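PDB 7D78: DltD domain-containing protein from Beauveria bassiana, which is a thioesterase, related to the polyketide transferases, that probably releases polyketide chains by cyclising them into medium-ring lactones. Local coordinates for residues 29-41 against 83-95. Numbering follows the deposited sequence.
Sequences VVECKTIDGIIIR and YIYDPRSIGDSDG
R41 leaves its strand with CG anti to the carbonyl carbon (chi1 -58°) and runs extended from CG to NE, which lays its guanidinium against D92 and D94. There R41 NH1 bonds D92 O at 2.9 Å, in the carbonyl plane, and forms a salt bridge with D94 OD1 at 3.0 Å, meeting that oxygen from above the carboxylate plane; NE makes a second salt bridge, to E31 OE2, while I39 CG2 lies over one guanidinium face, toward its rim. D94 OD2 accepts the N-H of I39 at 2.8 Å, again from above the carboxylate plane, and D94 N returns a bond to I39 O. Were R41 an alanine, E31 and D94 would probably lose the cation they share, and D92 O its side-chain donor. All this belongs to the antiparallel edge of an alpha/beta-hydrolase sheet, where strand 39-45 runs antiparallel between the outermost strand 28-33 and strand 81-86. S93 OG accepts R41 N at 2.9 Å in a nearly straight bond (176°). The I40 CG2 branch meets the Y85 ring at CD2, 3.5 Å away, the side chains crossing obliquely, and the Y83 hydroxyl donates to V30 O at 2.7 Å. At the turn, R88, bent at chi3, grips D36 end-on in a salt bridge: NH1 meets the syn lone pair of OD2 at 2.9 Å and NH2 binds OD1, which also accepts from T34 OG1. I38 CG2 sits over the centre of the R88 guanidinium, whose NH2 also pairs with D109.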
ATOM      1  N   VAL A  29      18.283 -15.218  20.392  1.00 24.59           N
ATOM      2  CA  VAL A  29      18.100 -14.235  19.334  1.00 23.68           C
ATOM      3  C   VAL A  29      17.967 -14.973  18.010  1.00 24.02           C
ATOM      4  O   VAL A  29      18.773 -15.851  17.691  1.00 23.02           O
ATOM      5  CB  VAL A  29      19.274 -13.247  19.305  1.00 27.47           C
ATOM      6  CG1 VAL A  29      19.203 -12.397  18.051  1.00 31.78           C
ATOM      7  CG2 VAL A  29      19.254 -12.358  20.539  1.00 30.51           C
ATOM      8  N   VAL A  30      16.933 -14.648  17.244  1.00 21.68           N
ATOM      9  CA  VAL A  30      16.717 -15.273  15.948  1.00 18.96           C
ATOM     10  C   VAL A  30      16.466 -14.164  14.932  1.00 19.09           C
ATOM     11  O   VAL A  30      15.651 -13.265  15.174  1.00 20.01           O
ATOM     12  CB  VAL A  30      15.557 -16.293  15.986  1.00 17.39           C
ATOM     13  CG1 VAL A  30      15.004 -16.560  14.580  1.00 20.22           C
ATOM     14  CG2 VAL A  30      16.049 -17.617  16.609  1.00 20.10           C
ATOM     15  N   GLU A  31      17.184 -14.223  13.813  1.00 21.90           N
ATOM     16  CA  GLU A  31      17.112 -13.232  12.748  1.00 22.94           C
ATOM     17  C   GLU A  31      16.465 -13.847  11.518  1.00 24.82           C
ATOM     18  O   GLU A  31      16.742 -15.003  11.181  1.00 20.57           O
ATOM     19  CB  GLU A  31      18.518 -12.727  12.392  1.00 25.98           C
ATOM     20  CG  GLU A  31      19.299 -12.286  13.615  1.00 23.95           C
ATOM     21  CD  GLU A  31      20.590 -11.575  13.274  1.00 30.38           C
ATOM     22  OE1 GLU A  31      21.173 -11.883  12.216  1.00 28.34           O
ATOM     23  OE2 GLU A  31      21.015 -10.713  14.075  1.00 34.61           O
ATOM     24  N   CYS A  32      15.604 -13.076  10.851  1.00 16.79           N
ATOM     25  CA  CYS A  32      14.936 -13.515   9.628  1.00 20.66           C
ATOM     26  C   CYS A  32      15.267 -12.527   8.517  1.00 20.53           C
ATOM     27  O   CYS A  32      15.163 -11.312   8.719  1.00 22.66           O
ATOM     28  CB  CYS A  32      13.410 -13.593   9.803  1.00 20.05           C
ATOM     29  SG  CYS A  32      12.794 -14.486  11.252  1.00 19.05           S
ATOM     30  N   LYS A  33      15.660 -13.044   7.355  1.00 22.55           N
ATOM     31  CA  LYS A  33      15.986 -12.212   6.206  1.00 21.89           C
ATOM     32  C   LYS A  33      14.741 -11.975   5.361  1.00 21.91           C
ATOM     33  O   LYS A  33      13.895 -12.861   5.220  1.00 19.14           O
ATOM     34  CB  LYS A  33      17.063 -12.866   5.335  1.00 24.53           C
ATOM     35  CG  LYS A  33      18.467 -12.857   5.925  1.00 37.45           C
ATOM     36  CD  LYS A  33      19.527 -12.898   4.832  1.00 48.79           C
ATOM     37  CE  LYS A  33      19.259 -11.835   3.775  1.00 46.15           C
ATOM     38  NZ  LYS A  33      20.366 -11.707   2.775  1.00 58.81           N
ATOM     39  N   THR A  34      14.645 -10.784   4.786  1.00 21.27           N
ATOM     40  CA  THR A  34      13.550 -10.427   3.896  1.00 23.77           C
ATOM     41  C   THR A  34      14.027 -10.523   2.455  1.00 20.48           C
ATOM     42  O   THR A  34      15.228 -10.606   2.186  1.00 19.44           O
ATOM     43  CB  THR A  34      13.058  -9.009   4.186  1.00 22.61           C
ATOM     44  OG1 THR A  34      14.132  -8.098   3.915  1.00 20.42           O
ATOM     45  CG2 THR A  34      12.621  -8.881   5.641  1.00 22.72           C
ATOM     46  N   ILE A  35      13.079 -10.486   1.513  1.00 17.31           N
ATOM     47  CA  ILE A  35      13.491 -10.628   0.115  1.00 20.40           C
ATOM     48  C   ILE A  35      14.350  -9.453  -0.360  1.00 22.52           C
ATOM     49  O   ILE A  35      15.146  -9.619  -1.293  1.00 21.55           O
ATOM     50  CB  ILE A  35      12.285 -10.835  -0.822  1.00 20.88           C
ATOM     51  CG1 ILE A  35      11.352  -9.618  -0.804  1.00 22.21           C
ATOM     52  CG2 ILE A  35      11.533 -12.120  -0.447  1.00 19.45           C
ATOM     53  CD1 ILE A  35      10.265  -9.710  -1.846  1.00 19.93           C
ATOM     54  N   ASP A  36      14.253  -8.276   0.264  1.00 18.79           N
ATOM     55  CA  ASP A  36      15.145  -7.181  -0.117  1.00 21.24           C
ATOM     56  C   ASP A  36      16.438  -7.145   0.707  1.00 22.71           C
ATOM     57  O   ASP A  36      17.237  -6.213   0.551  1.00 21.60           O
ATOM     58  CB  ASP A  36      14.404  -5.825  -0.057  1.00 21.29           C
ATOM     59  CG  ASP A  36      14.126  -5.337   1.366  1.00 20.72           C
ATOM     60  OD1 ASP A  36      14.325  -6.083   2.344  1.00 26.44           O
ATOM     61  OD2 ASP A  36      13.691  -4.175   1.509  1.00 17.95           O
ATOM     62  N   GLY A  37      16.677  -8.136   1.557  1.00 19.91           N
ATOM     63  CA  GLY A  37      17.956  -8.255   2.243  1.00 23.14           C
ATOM     64  C   GLY A  37      18.042  -7.617   3.620  1.00 25.36           C
ATOM     65  O   GLY A  37      19.125  -7.605   4.213  1.00 32.97           O
ATOM     66  N   ILE A  38      16.956  -7.087   4.138  1.00 21.43           N
ATOM     67  CA  ILE A  38      16.905  -6.510   5.481  1.00 21.87           C
ATOM     68  C   ILE A  38      16.843  -7.652   6.490  1.00 23.83           C
ATOM     69  O   ILE A  38      16.300  -8.726   6.198  1.00 23.76           O
ATOM     70  CB  ILE A  38      15.679  -5.564   5.572  1.00 22.41           C
ATOM     71  CG1 ILE A  38      16.100  -4.112   5.354  1.00 28.60           C
ATOM     72  CG2 ILE A  38      14.899  -5.698   6.872  1.00 24.15           C
ATOM     73  CD1 ILE A  38      16.835  -3.898   4.065  1.00 20.95           C
ATOM     74  N   ILE A  39      17.442  -7.456   7.664  1.00 19.65           N
ATOM     75  CA  ILE A  39      17.406  -8.448   8.739  1.00 22.23           C
ATOM     76  C   ILE A  39      16.403  -7.999   9.794  1.00 23.59           C
ATOM     77  O   ILE A  39      16.550  -6.918  10.373  1.00 19.91           O
ATOM     78  CB  ILE A  39      18.790  -8.642   9.377  1.00 20.48           C
ATOM     79  CG1 ILE A  39      19.845  -8.949   8.318  1.00 28.33           C
ATOM     80  CG2 ILE A  39      18.731  -9.728  10.454  1.00 24.23           C
ATOM     81  CD1 ILE A  39      19.933 -10.378   7.958  1.00 36.78           C
ATOM     82  N   ILE A  40      15.401  -8.842  10.063  1.00 20.18           N
ATOM     83  CA  ILE A  40      14.483  -8.660  11.187  1.00 20.06           C
ATOM     84  C   ILE A  40      15.047  -9.430  12.376  1.00 21.50           C
ATOM     85  O   ILE A  40      15.448 -10.590  12.228  1.00 18.04           O
ATOM     86  CB  ILE A  40      13.073  -9.173  10.835  1.00 19.57           C
ATOM     87  CG1 ILE A  40      12.484  -8.401   9.642  1.00 23.65           C
ATOM     88  CG2 ILE A  40      12.160  -9.173  12.066  1.00 18.25           C
ATOM     89  CD1 ILE A  40      12.258  -6.937   9.918  1.00 22.71           C
ATOM     90  N   ARG A  41      15.066  -8.807  13.554  1.00 17.12           N
ATOM     91  CA  ARG A  41      15.623  -9.425  14.753  1.00 20.49           C
ATOM     92  C   ARG A  41      14.561  -9.583  15.832  1.00 20.00           C
ATOM     93  O   ARG A  41      13.718  -8.701  16.026  1.00 21.59           O
ATOM     94  CB  ARG A  41      16.818  -8.596  15.301  1.00 21.82           C
ATOM     95  CG  ARG A  41      17.924  -8.443  14.253  1.00 18.14           C
ATOM     96  CD  ARG A  41      19.238  -7.878  14.793  1.00 22.51           C
ATOM     97  NE  ARG A  41      20.249  -7.962  13.735  1.00 25.13           N
ATOM     98  CZ  ARG A  41      20.355  -7.078  12.748  1.00 24.14           C
ATOM     99  NH1 ARG A  41      19.532  -6.031  12.711  1.00 22.69           N
ATOM    100  NH2 ARG A  41      21.278  -7.231  11.805  1.00 28.36           N
ATOM    101  N   TYR A  83       7.901 -16.343  18.846  1.00 19.59           N
ATOM    102  CA  TYR A  83       8.837 -15.373  18.281  1.00 20.73           C
ATOM    103  C   TYR A  83       8.243 -13.982  18.442  1.00 20.76           C
ATOM    104  O   TYR A  83       7.185 -13.692  17.876  1.00 19.17           O
ATOM    105  CB  TYR A  83       9.094 -15.672  16.800  1.00 18.72           C
ATOM    106  CG  TYR A  83      10.166 -14.824  16.123  1.00 18.83           C
ATOM    107  CD1 TYR A  83      11.442 -14.744  16.651  1.00 20.54           C
ATOM    108  CD2 TYR A  83       9.906 -14.149  14.924  1.00 17.52           C
ATOM    109  CE1 TYR A  83      12.438 -14.005  16.030  1.00 18.92           C
ATOM    110  CE2 TYR A  83      10.902 -13.409  14.280  1.00 19.23           C
ATOM    111  CZ  TYR A  83      12.170 -13.337  14.848  1.00 19.90           C
ATOM    112  OH  TYR A  83      13.184 -12.607  14.245  1.00 18.80           O
ATOM    113  N   ILE A  84       8.888 -13.140  19.249  0.56 21.48           N
ATOM    114  CA  ILE A  84       8.596 -11.710  19.292  0.56 20.23           C
ATOM    115  C   ILE A  84       9.714 -10.999  18.549  0.56 20.44           C
ATOM    116  O   ILE A  84      10.894 -11.299  18.764  0.56 21.28           O
ATOM    117  CB  ILE A  84       8.488 -11.180  20.734  0.56 20.65           C
ATOM    118  CG1 ILE A  84       7.956 -12.235  21.700  0.56 21.37           C
ATOM    119  CG2 ILE A  84       7.609  -9.935  20.791  0.56 16.87           C
ATOM    120  CD1 ILE A  84       7.997 -11.751  23.131  0.56 22.08           C
ATOM    121  N   TYR A  85       9.361 -10.058  17.679  1.00 21.34           N
ATOM    122  CA  TYR A  85      10.365  -9.412  16.845  1.00 19.47           C
ATOM    123  C   TYR A  85      10.102  -7.914  16.762  1.00 20.55           C
ATOM    124  O   TYR A  85       8.980  -7.441  16.973  1.00 19.12           O
ATOM    125  CB  TYR A  85      10.404 -10.031  15.422  1.00 18.52           C
ATOM    126  CG  TYR A  85       9.168  -9.692  14.600  1.00 19.47           C
ATOM    127  CD1 TYR A  85       8.004 -10.440  14.725  1.00 21.45           C
ATOM    128  CD2 TYR A  85       9.160  -8.599  13.733  1.00 19.13           C
ATOM    129  CE1 TYR A  85       6.855 -10.118  13.999  1.00 19.28           C
ATOM    130  CE2 TYR A  85       8.024  -8.260  13.011  1.00 18.77           C
ATOM    131  CZ  TYR A  85       6.879  -9.022  13.147  1.00 17.49           C
ATOM    132  OH  TYR A  85       5.771  -8.689  12.422  1.00 17.49           O
ATOM    133  N   ASP A  86      11.176  -7.173  16.480  1.00 16.59           N
ATOM    134  CA  ASP A  86      11.080  -5.756  16.152  1.00 20.68           C
ATOM    135  C   ASP A  86      10.785  -5.612  14.668  1.00 18.20           C
ATOM    136  O   ASP A  86      11.586  -6.074  13.843  1.00 17.80           O
ATOM    137  CB  ASP A  86      12.376  -5.023  16.490  1.00 17.68           C
ATOM    138  CG  ASP A  86      12.595  -4.869  17.998  1.00 22.80           C
ATOM    139  OD1 ASP A  86      11.599  -4.802  18.743  1.00 20.85           O
ATOM    140  OD2 ASP A  86      13.765  -4.775  18.427  1.00 21.36           O
ATOM    141  N   PRO A  87       9.674  -4.995  14.277  1.00 17.93           N
ATOM    142  CA  PRO A  87       9.397  -4.845  12.844  1.00 18.14           C
ATOM    143  C   PRO A  87      10.443  -3.973  12.158  1.00 17.30           C
ATOM    144  O   PRO A  87      11.271  -3.311  12.785  1.00 17.57           O
ATOM    145  CB  PRO A  87       8.005  -4.188  12.808  1.00 16.44           C
ATOM    146  CG  PRO A  87       7.397  -4.501  14.174  1.00 19.09           C
ATOM    147  CD  PRO A  87       8.586  -4.453  15.111  1.00 15.04           C
ATOM    148  N   ARG A  88      10.373  -3.981  10.829  1.00 17.37           N
ATOM    149  CA  ARG A  88      11.287  -3.217   9.985  1.00 15.71           C
ATOM    150  C   ARG A  88      11.436  -1.771  10.453  1.00 15.92           C
ATOM    151  O   ARG A  88      10.445  -1.089  10.726  1.00 20.03           O
ATOM    152  CB  ARG A  88      10.772  -3.251   8.546  1.00 18.66           C
ATOM    153  CG  ARG A  88      11.641  -2.449   7.570  1.00 21.85           C
ATOM    154  CD  ARG A  88      11.019  -2.447   6.196  1.00 18.70           C
ATOM    155  NE  ARG A  88      11.004  -3.781   5.608  1.00 18.38           N
ATOM    156  CZ  ARG A  88      11.790  -4.158   4.606  1.00 21.15           C
ATOM    157  NH1 ARG A  88      12.657  -3.302   4.095  1.00 17.47           N
ATOM    158  NH2 ARG A  88      11.709  -5.388   4.120  1.00 20.11           N
ATOM    159  N   SER A  89      12.695  -1.322  10.564  1.00 16.27           N
ATOM    160  CA  SER A  89      13.133   0.035  10.906  1.00 20.11           C
ATOM    161  C   SER A  89      12.903   0.398  12.368  1.00 23.65           C
ATOM    162  O   SER A  89      13.045   1.576  12.730  1.00 21.41           O
ATOM    163  CB  SER A  89      12.478   1.102  10.008  1.00 17.72           C
ATOM    164  OG  SER A  89      11.213   1.475  10.518  1.00 20.47           O
ATOM    165  N   ILE A  90      12.579  -0.581  13.221  1.00 18.84           N
ATOM    166  CA  ILE A  90      12.266  -0.373  14.628  1.00 19.94           C
ATOM    167  C   ILE A  90      13.236  -1.187  15.482  1.00 21.29           C
ATOM    168  O   ILE A  90      13.571  -2.324  15.138  1.00 17.67           O
ATOM    169  CB  ILE A  90      10.807  -0.786  14.925  1.00 20.48           C
ATOM    170  CG1 ILE A  90       9.838   0.116  14.156  1.00 19.67           C
ATOM    171  CG2 ILE A  90      10.528  -0.798  16.428  1.00 19.77           C
ATOM    172  CD1 ILE A  90       8.400  -0.369  14.170  1.00 23.02           C
ATOM    173  N   GLY A  91      13.681  -0.601  16.591  1.00 21.17           N
ATOM    174  CA  GLY A  91      14.392  -1.375  17.595  1.00 21.37           C
ATOM    175  C   GLY A  91      15.659  -1.974  17.027  1.00 23.70           C
ATOM    176  O   GLY A  91      16.478  -1.282  16.410  1.00 22.33           O
ATOM    177  N   ASP A  92      15.818  -3.285  17.223  1.00 22.02           N
ATOM    178  CA  ASP A  92      17.034  -3.988  16.839  1.00 22.73           C
ATOM    179  C   ASP A  92      17.093  -4.318  15.350  1.00 23.79           C
ATOM    180  O   ASP A  92      18.143  -4.764  14.876  1.00 21.93           O
ATOM    181  CB  ASP A  92      17.178  -5.299  17.645  1.00 18.91           C
ATOM    182  CG  ASP A  92      17.541  -5.067  19.121  1.00 28.33           C
ATOM    183  OD1 ASP A  92      18.049  -3.979  19.475  1.00 28.36           O
ATOM    184  OD2 ASP A  92      17.325  -5.998  19.930  1.00 24.62           O
ATOM    185  N   SER A  93      16.002  -4.127  14.602  1.00 19.94           N
ATOM    186  CA  SER A  93      15.939  -4.632  13.238  1.00 19.07           C
ATOM    187  C   SER A  93      16.481  -3.630  12.225  1.00 20.88           C
ATOM    188  O   SER A  93      16.457  -2.415  12.438  1.00 19.37           O
ATOM    189  CB  SER A  93      14.502  -4.999  12.866  1.00 20.21           C
ATOM    190  OG  SER A  93      14.043  -6.048  13.682  1.00 18.10           O
ATOM    191  N   ASP A  94      16.968  -4.165  11.108  1.00 20.11           N
ATOM    192  CA  ASP A  94      17.316  -3.341   9.957  1.00 20.36           C
ATOM    193  C   ASP A  94      16.106  -2.546   9.473  1.00 22.73           C
ATOM    194  O   ASP A  94      14.955  -2.849   9.794  1.00 21.47           O
ATOM    195  CB  ASP A  94      17.804  -4.205   8.795  1.00 19.39           C
ATOM    196  CG  ASP A  94      19.146  -4.844   9.049  1.00 23.24           C
ATOM    197  OD1 ASP A  94      19.781  -4.546  10.077  1.00 18.72           O
ATOM    198  OD2 ASP A  94      19.562  -5.649   8.190  1.00 25.21           O
ATOM    199  N   GLY A  95      16.381  -1.538   8.653  1.00 18.30           N
ATOM    200  CA  GLY A  95      15.325  -0.827   7.961  1.00 21.82           C
ATOM    201  C   GLY A  95      15.560   0.667   8.000  1.00 21.52           C
ATOM    202  O   GLY A  95      15.756   1.234   9.078  1.00 23.60           O
TER
HETATM  203  O   HOH W   1      22.462  -5.092  10.088  1.00 38.02           O